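Local coordinates for protein thiamin pyrophosphokinase (Geobacillus thermodenitrificans, PDB 3K94) that probably transfers a diphosphate group from ATP to thiamine, forming thiamine diphosphate, the cofactor form of vitamin B1, at residues E114-Y119 with I124-R129; L37-F42 with V59-Q64. All blocks are in the same frame, centred on the assembly; numbering follows the deposited sequence.

In the fold
Contact 2 comes first along the chain and closes before contact 1 opens. Both lie within the range of the thiamin pyrophosphokinase catalytic domain. Contact 2 joins the C-terminal end of helix 33-40 to helix 56-65, about 23 Å from the centre of the chain. Contact 1 sets the end of helix 106-118 on strand 125-128, close to the middle of the chain. That strand is the last of the parallel run in the mixed sheet, beside strand 97-99. The two centres are 26 Å apart, and the nearest atoms about 12 Å. Buried contact 1 holds a helix on the central sheet; contact 2, more open and partly charged, ties two helices together farther out.

Contact 1. Residues E114-Y119 with I124-R129; sequences ELLLKY and IEIVDR
L116 faces strand 125-128 from helix 106-118 and meets both I124 and I126. The side-chain contacts across this pair are all apolar. Both methyls of L116 reach I126, with CD2 the closer at 3.6 Å from CG1 of I126. CD1 of L116 also meets I124, 3.8 Å from its CG2. CG2 of I124 stands anti to the backbone N, which leaves CG1 beside that N and carries CD1 toward Y119. There CD1 comes to 3.6 Å from CB of Y119, the first residue beyond the helix. The Y119 ring leads away from the strand, and its OH bonds to D86. With an alanine here in place of L116, a gap is likely to open between helix and strand, although L98 would still lie beside I124 and I126.

L98 of the neighbouring strand 97-99 touches L116, I124 and I126, completing the same cluster. Strand 97-99, helix 106-118 and strand 125-128 form a beta-alpha-beta unit. L85 of helix 80-88 touches both Y119 and I124. E114 forms a salt bridge with R180 of the second subunit. With no hydrogen bond between the segments, the helix end is seated on the strand by side-chain shape and burial.

Contact 2. Residues L37-F42 with V59-Q64; sequences LLEAGF and VVKLQQ
E39 and K61 join the two helices by a salt bridge at the exposed margin of the contact. The ammonium NZ of K61 lies 3.4 Å from OE2 of E39, and the hydrogen bond within the pair is weak. The two side chains meet at about a right angle. A bend in each chain brings the charged ends together.

Deeper in, L38 points at helix 56-65. Its CG is anti to the backbone N (chi1 -160°), and its CD1 rests against the backbone of that helix, 3.9 Å from O of K61. The same methyl is 4.2 Å from CB of K61 and 4.2 Å from N of L62. One methyl therefore touches the backbone where K61 joins L62, as well as the base of the K61 side chain.

Further out, L62 leans on T34 and M35, one turn earlier in helix 33-40, and on L69. Helix 33-40 ends in a Schellman motif. G41 takes a positive phi of 79°; N of G41 bonds to O of L38, and N of F42 to O of L37. CB of A40 sits over one face of the F42 ring, which also stacks with W27. Helix 33-40 runs between strands 28-30 and 46-48, and helix 56-65 between 46-48 and 71-72. The contact thus joins successive helices that link parallel strands of the mixed sheet.

The contact is small. On the inner side a methyl of L38 lies against the backbone of helix 56-65, while the outer ion pair, long and accessible to water, probably adds only modest stability.

Contact 1. Residues E114-Y119 with I124-R129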
loop_
_atom_site.group_PDB
_atom_site.type_symbol
_atom_site.label_atom_id
_atom_site.label_comp_id
_atom_site.label_asym_id
_atom_site.label_seq_id
_atom_site.Cartn_x
_atom_site.Cartn_y
_atom_site.Cartn_z
ATOM N N GLU B 114 6.126 -0.897 -7.922
ATOM C CA GLU B 114 6.524 -1.393 -9.243
ATOM C C GLU B 114 7.928 -0.910 -9.641
ATOM O O GLU B 114 8.671 -1.631 -10.310
ATOM C CB GLU B 114 5.486 -1.029 -10.312
ATOM C CG GLU B 114 4.120 -1.696 -10.078
ATOM C CD GLU B 114 4.203 -3.221 -10.064
ATOM O OE1 GLU B 114 4.817 -3.799 -10.987
ATOM O OE2 GLU B 114 3.641 -3.847 -9.136
ATOM N N LEU B 115 8.286 0.303 -9.224
ATOM C CA LEU B 115 9.648 0.816 -9.420
ATOM C C LEU B 115 10.671 -0.020 -8.655
ATOM O O LEU B 115 11.717 -0.378 -9.192
ATOM C CB LEU B 115 9.753 2.278 -8.976
ATOM C CG LEU B 115 9.202 3.336 -9.925
ATOM C CD1 LEU B 115 9.085 4.674 -9.217
ATOM C CD2 LEU B 115 10.125 3.449 -11.119
ATOM N N LEU B 116 10.379 -0.334 -7.396
ATOM C CA LEU B 116 11.263 -1.221 -6.655
ATOM C C LEU B 116 11.440 -2.565 -7.384
ATOM O O LEU B 116 12.551 -3.109 -7.460
ATOM C CB LEU B 116 10.768 -1.417 -5.222
ATOM C CG LEU B 116 11.323 -0.401 -4.213
ATOM C CD1 LEU B 116 11.065 1.013 -4.682
ATOM C CD2 LEU B 116 10.735 -0.634 -2.822
ATOM N N LEU B 117 10.343 -3.090 -7.919
ATOM C CA LEU B 117 10.383 -4.345 -8.670
ATOM C C LEU B 117 11.201 -4.236 -9.937
ATOM O O LEU B 117 11.982 -5.127 -10.252
ATOM C CB LEU B 117 8.978 -4.812 -9.022
ATOM C CG LEU B 117 8.220 -5.237 -7.777
ATOM C CD1 LEU B 117 6.766 -5.464 -8.123
ATOM C CD2 LEU B 117 8.884 -6.483 -7.191
ATOM N N LYS B 118 11.014 -3.146 -10.672
ATOM C CA LYS B 118 11.816 -2.913 -11.863
ATOM C C LYS B 118 13.298 -2.930 -11.512
ATOM O O LYS B 118 14.111 -3.479 -12.257
ATOM C CB LYS B 118 11.440 -1.599 -12.543
ATOM C CG LYS B 118 12.405 -1.210 -13.660
ATOM C CD LYS B 118 11.961 0.053 -14.369
ATOM C CE LYS B 118 12.898 0.415 -15.509
ATOM N NZ LYS B 118 12.314 1.507 -16.333
ATOM N N TYR B 119 13.648 -2.337 -10.375
ATOM C CA TYR B 119 15.039 -2.304 -9.928
ATOM C C TYR B 119 15.280 -3.275 -8.770
ATOM O O TYR B 119 16.016 -2.967 -7.834
ATOM C CB TYR B 119 15.437 -0.883 -9.519
ATOM C CG TYR B 119 15.419 0.117 -10.662
ATOM C CD1 TYR B 119 16.346 0.040 -11.692
ATOM C CD2 TYR B 119 14.484 1.141 -10.701
ATOM C CE1 TYR B 119 16.333 0.955 -12.735
ATOM C CE2 TYR B 119 14.467 2.061 -11.729
ATOM C CZ TYR B 119 15.388 1.962 -12.748
ATOM O OH TYR B 119 15.372 2.881 -13.773
ATOM N N ILE B 124 16.993 -0.737 -2.556
ATOM C CA ILE B 124 16.111 0.422 -2.444
ATOM C C ILE B 124 15.095 0.113 -1.358
ATOM O O ILE B 124 14.600 -0.999 -1.293
ATOM C CB ILE B 124 15.410 0.737 -3.793
ATOM C CG1 ILE B 124 16.441 0.840 -4.923
ATOM C CG2 ILE B 124 14.592 2.027 -3.708
ATOM C CD1 ILE B 124 15.872 0.558 -6.284
ATOM N N GLU B 125 14.839 1.065 -0.464
ATOM C CA GLU B 125 13.803 0.900 0.558
ATOM C C GLU B 125 12.731 1.965 0.369
ATOM O O GLU B 125 13.031 3.112 0.078
ATOM C CB GLU B 125 14.359 1.068 1.972
ATOM C CG GLU B 125 15.562 0.217 2.344
ATOM C CD GLU B 125 15.922 0.361 3.824
ATOM O OE1 GLU B 125 15.737 1.461 4.386
ATOM O OE2 GLU B 125 16.375 -0.629 4.432
ATOM N N ILE B 126 11.475 1.600 0.542
ATOM C CA ILE B 126 10.461 2.612 0.789
ATOM C C ILE B 126 10.298 2.741 2.302
ATOM O O ILE B 126 10.120 1.737 3.015
ATOM C CB ILE B 126 9.118 2.225 0.134
ATOM C CG1 ILE B 126 9.226 2.349 -1.390
ATOM C CG2 ILE B 126 7.990 3.090 0.681
ATOM C CD1 ILE B 126 7.989 1.857 -2.149
ATOM N N VAL B 127 10.353 3.965 2.804
ATOM C CA VAL B 127 10.297 4.185 4.243
ATOM C C VAL B 127 9.272 5.239 4.628
ATOM O O VAL B 127 9.224 6.317 4.027
ATOM C CB VAL B 127 11.652 4.704 4.756
ATOM C CG1 VAL B 127 11.594 4.920 6.275
ATOM C CG2 VAL B 127 12.776 3.758 4.334
ATOM N N ASP B 128 8.443 4.927 5.620
ATOM C CA ASP B 128 7.603 5.950 6.244
ATOM C C ASP B 128 7.632 5.815 7.768
ATOM O O ASP B 128 8.392 5.013 8.301
ATOM C CB ASP B 128 6.191 6.042 5.610
ATOM C CG ASP B 128 5.238 4.913 6.046
ATOM O OD1 ASP B 128 5.571 4.129 6.957
ATOM O OD2 ASP B 128 4.132 4.831 5.460
ATOM N N ARG B 129 6.859 6.618 8.481
ATOM C CA ARG B 129 6.955 6.590 9.943
ATOM C C ARG B 129 6.738 5.210 10.564
ATOM O O ARG B 129 7.084 5.007 11.723
ATOM C CB ARG B 129 5.968 7.572 10.576
ATOM C CG ARG B 129 4.528 7.301 10.200
ATOM C CD ARG B 129 3.591 8.310 10.830
ATOM N NE ARG B 129 2.203 8.014 10.496
ATOM C CZ ARG B 129 1.171 8.648 11.027
ATOM N NH1 ARG B 129 1.383 9.608 11.912
ATOM N NH2 ARG B 129 -0.062 8.320 10.680
#

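Contact 2. Residues L37-F42 with V59-Q64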
loop_
_atom_site.group_PDB
_atom_site.type_symbol
_atom_site.label_atom_id
_atom_site.label_comp_id
_atom_site.label_asym_id
_atom_site.label_seq_id
_atom_site.Cartn_x
_atom_site.Cartn_y
_atom_site.Cartn_z
ATOM N N LEU B 37 12.790 19.133 2.751
ATOM C CA LEU B 37 14.241 19.266 2.869
ATOM C C LEU B 37 14.649 20.674 3.319
ATOM O O LEU B 37 15.466 20.822 4.223
ATOM C CB LEU B 37 14.933 18.915 1.550
ATOM C CG LEU B 37 14.693 17.482 1.047
ATOM C CD1 LEU B 37 15.277 17.277 -0.348
ATOM C CD2 LEU B 37 15.262 16.464 2.025
ATOM N N LEU B 38 14.084 21.698 2.682
ATOM C CA LEU B 38 14.424 23.085 3.024
ATOM C C LEU B 38 14.129 23.321 4.500
ATOM O O LEU B 38 14.896 23.972 5.203
ATOM C CB LEU B 38 13.610 24.071 2.182
ATOM C CG LEU B 38 14.066 25.527 1.986
ATOM C CD1 LEU B 38 12.869 26.459 1.928
ATOM C CD2 LEU B 38 15.043 25.999 3.047
ATOM N N GLU B 39 13.004 22.787 4.958
ATOM C CA GLU B 39 12.572 22.990 6.331
ATOM C C GLU B 39 13.536 22.376 7.330
ATOM O O GLU B 39 13.721 22.910 8.422
ATOM C CB GLU B 39 11.163 22.434 6.543
ATOM C CG GLU B 39 10.096 23.223 5.819
ATOM C CD GLU B 39 10.061 24.680 6.252
ATOM O OE1 GLU B 39 10.494 24.976 7.390
ATOM O OE2 GLU B 39 9.597 25.528 5.456
ATOM N N ALA B 40 14.151 21.260 6.949
ATOM C CA ALA B 40 15.131 20.584 7.803
ATOM C C ALA B 40 16.506 21.249 7.687
ATOM O O ALA B 40 17.438 20.914 8.410
ATOM C CB ALA B 40 15.225 19.112 7.432
ATOM N N GLY B 41 16.626 22.199 6.772
ATOM C CA GLY B 41 17.899 22.848 6.552
ATOM C C GLY B 41 18.849 22.020 5.705
ATOM O O GLY B 41 20.058 22.284 5.693
ATOM N N PHE B 42 18.317 21.027 4.995
ATOM C CA PHE B 42 19.144 20.239 4.081
ATOM C C PHE B 42 19.071 20.796 2.664
ATOM O O PHE B 42 18.011 21.235 2.209
ATOM C CB PHE B 42 18.716 18.765 4.066
ATOM C CG PHE B 42 18.680 18.112 5.432
ATOM C CD1 PHE B 42 19.355 18.668 6.515
ATOM C CD2 PHE B 42 17.978 16.934 5.625
ATOM C CE1 PHE B 42 19.313 18.053 7.768
ATOM C CE2 PHE B 42 17.931 16.313 6.882
ATOM C CZ PHE B 42 18.604 16.870 7.943
ATOM N N VAL B 59 7.621 28.386 -3.521
ATOM C CA VAL B 59 8.597 28.579 -4.586
ATOM C C VAL B 59 9.480 29.778 -4.256
ATOM O O VAL B 59 10.692 29.707 -4.393
ATOM C CB VAL B 59 7.933 28.744 -5.964
ATOM C CG1 VAL B 59 8.988 28.929 -7.039
ATOM C CG2 VAL B 59 7.079 27.526 -6.274
ATOM N N VAL B 60 8.869 30.864 -3.789
ATOM C CA VAL B 60 9.636 32.015 -3.337
ATOM C C VAL B 60 10.638 31.635 -2.225
ATOM O O VAL B 60 11.798 32.050 -2.257
ATOM C CB VAL B 60 8.733 33.185 -2.882
ATOM C CG1 VAL B 60 9.578 34.321 -2.335
ATOM C CG2 VAL B 60 7.870 33.693 -4.045
ATOM N N LYS B 61 10.204 30.837 -1.252
ATOM C CA LYS B 61 11.102 30.433 -0.167
ATOM C C LYS B 61 12.232 29.536 -0.671
ATOM O O LYS B 61 13.385 29.660 -0.262
ATOM C CB LYS B 61 10.328 29.712 0.939
ATOM C CG LYS B 61 9.571 30.624 1.877
ATOM C CD LYS B 61 9.258 29.905 3.179
ATOM C CE LYS B 61 10.547 29.498 3.898
ATOM N NZ LYS B 61 10.295 28.801 5.196
ATOM N N LEU B 62 11.894 28.640 -1.583
ATOM C CA LEU B 62 12.868 27.727 -2.165
ATOM C C LEU B 62 13.950 28.456 -2.968
ATOM O O LEU B 62 15.147 28.232 -2.752
ATOM C CB LEU B 62 12.152 26.732 -3.071
ATOM C CG LEU B 62 12.787 25.399 -3.447
ATOM C CD1 LEU B 62 12.724 25.188 -4.957
ATOM C CD2 LEU B 62 14.209 25.254 -2.917
ATOM N N GLN B 63 13.551 29.312 -3.909
ATOM C CA GLN B 63 14.573 29.936 -4.743
ATOM C C GLN B 63 15.384 30.934 -3.935
ATOM O O GLN B 63 16.552 31.158 -4.216
ATOM C CB GLN B 63 14.016 30.525 -6.047
ATOM C CG GLN B 63 13.674 31.989 -6.048
ATOM C CD GLN B 63 14.869 32.920 -5.969
ATOM O OE1 GLN B 63 15.822 32.855 -6.764
ATOM N NE2 GLN B 63 14.813 33.812 -5.004
ATOM N N GLN B 64 14.762 31.517 -2.918
ATOM C CA GLN B 64 15.482 32.386 -1.993
ATOM C C GLN B 64 16.620 31.623 -1.295
ATOM O O GLN B 64 17.783 32.052 -1.299
ATOM C CB GLN B 64 14.499 32.962 -0.973
ATOM C CG GLN B 64 15.093 33.234 0.383
ATOM C CD GLN B 64 16.032 34.394 0.358
ATOM O OE1 GLN B 64 16.910 34.517 1.213
ATOM N NE2 GLN B 64 15.869 35.261 -0.636
#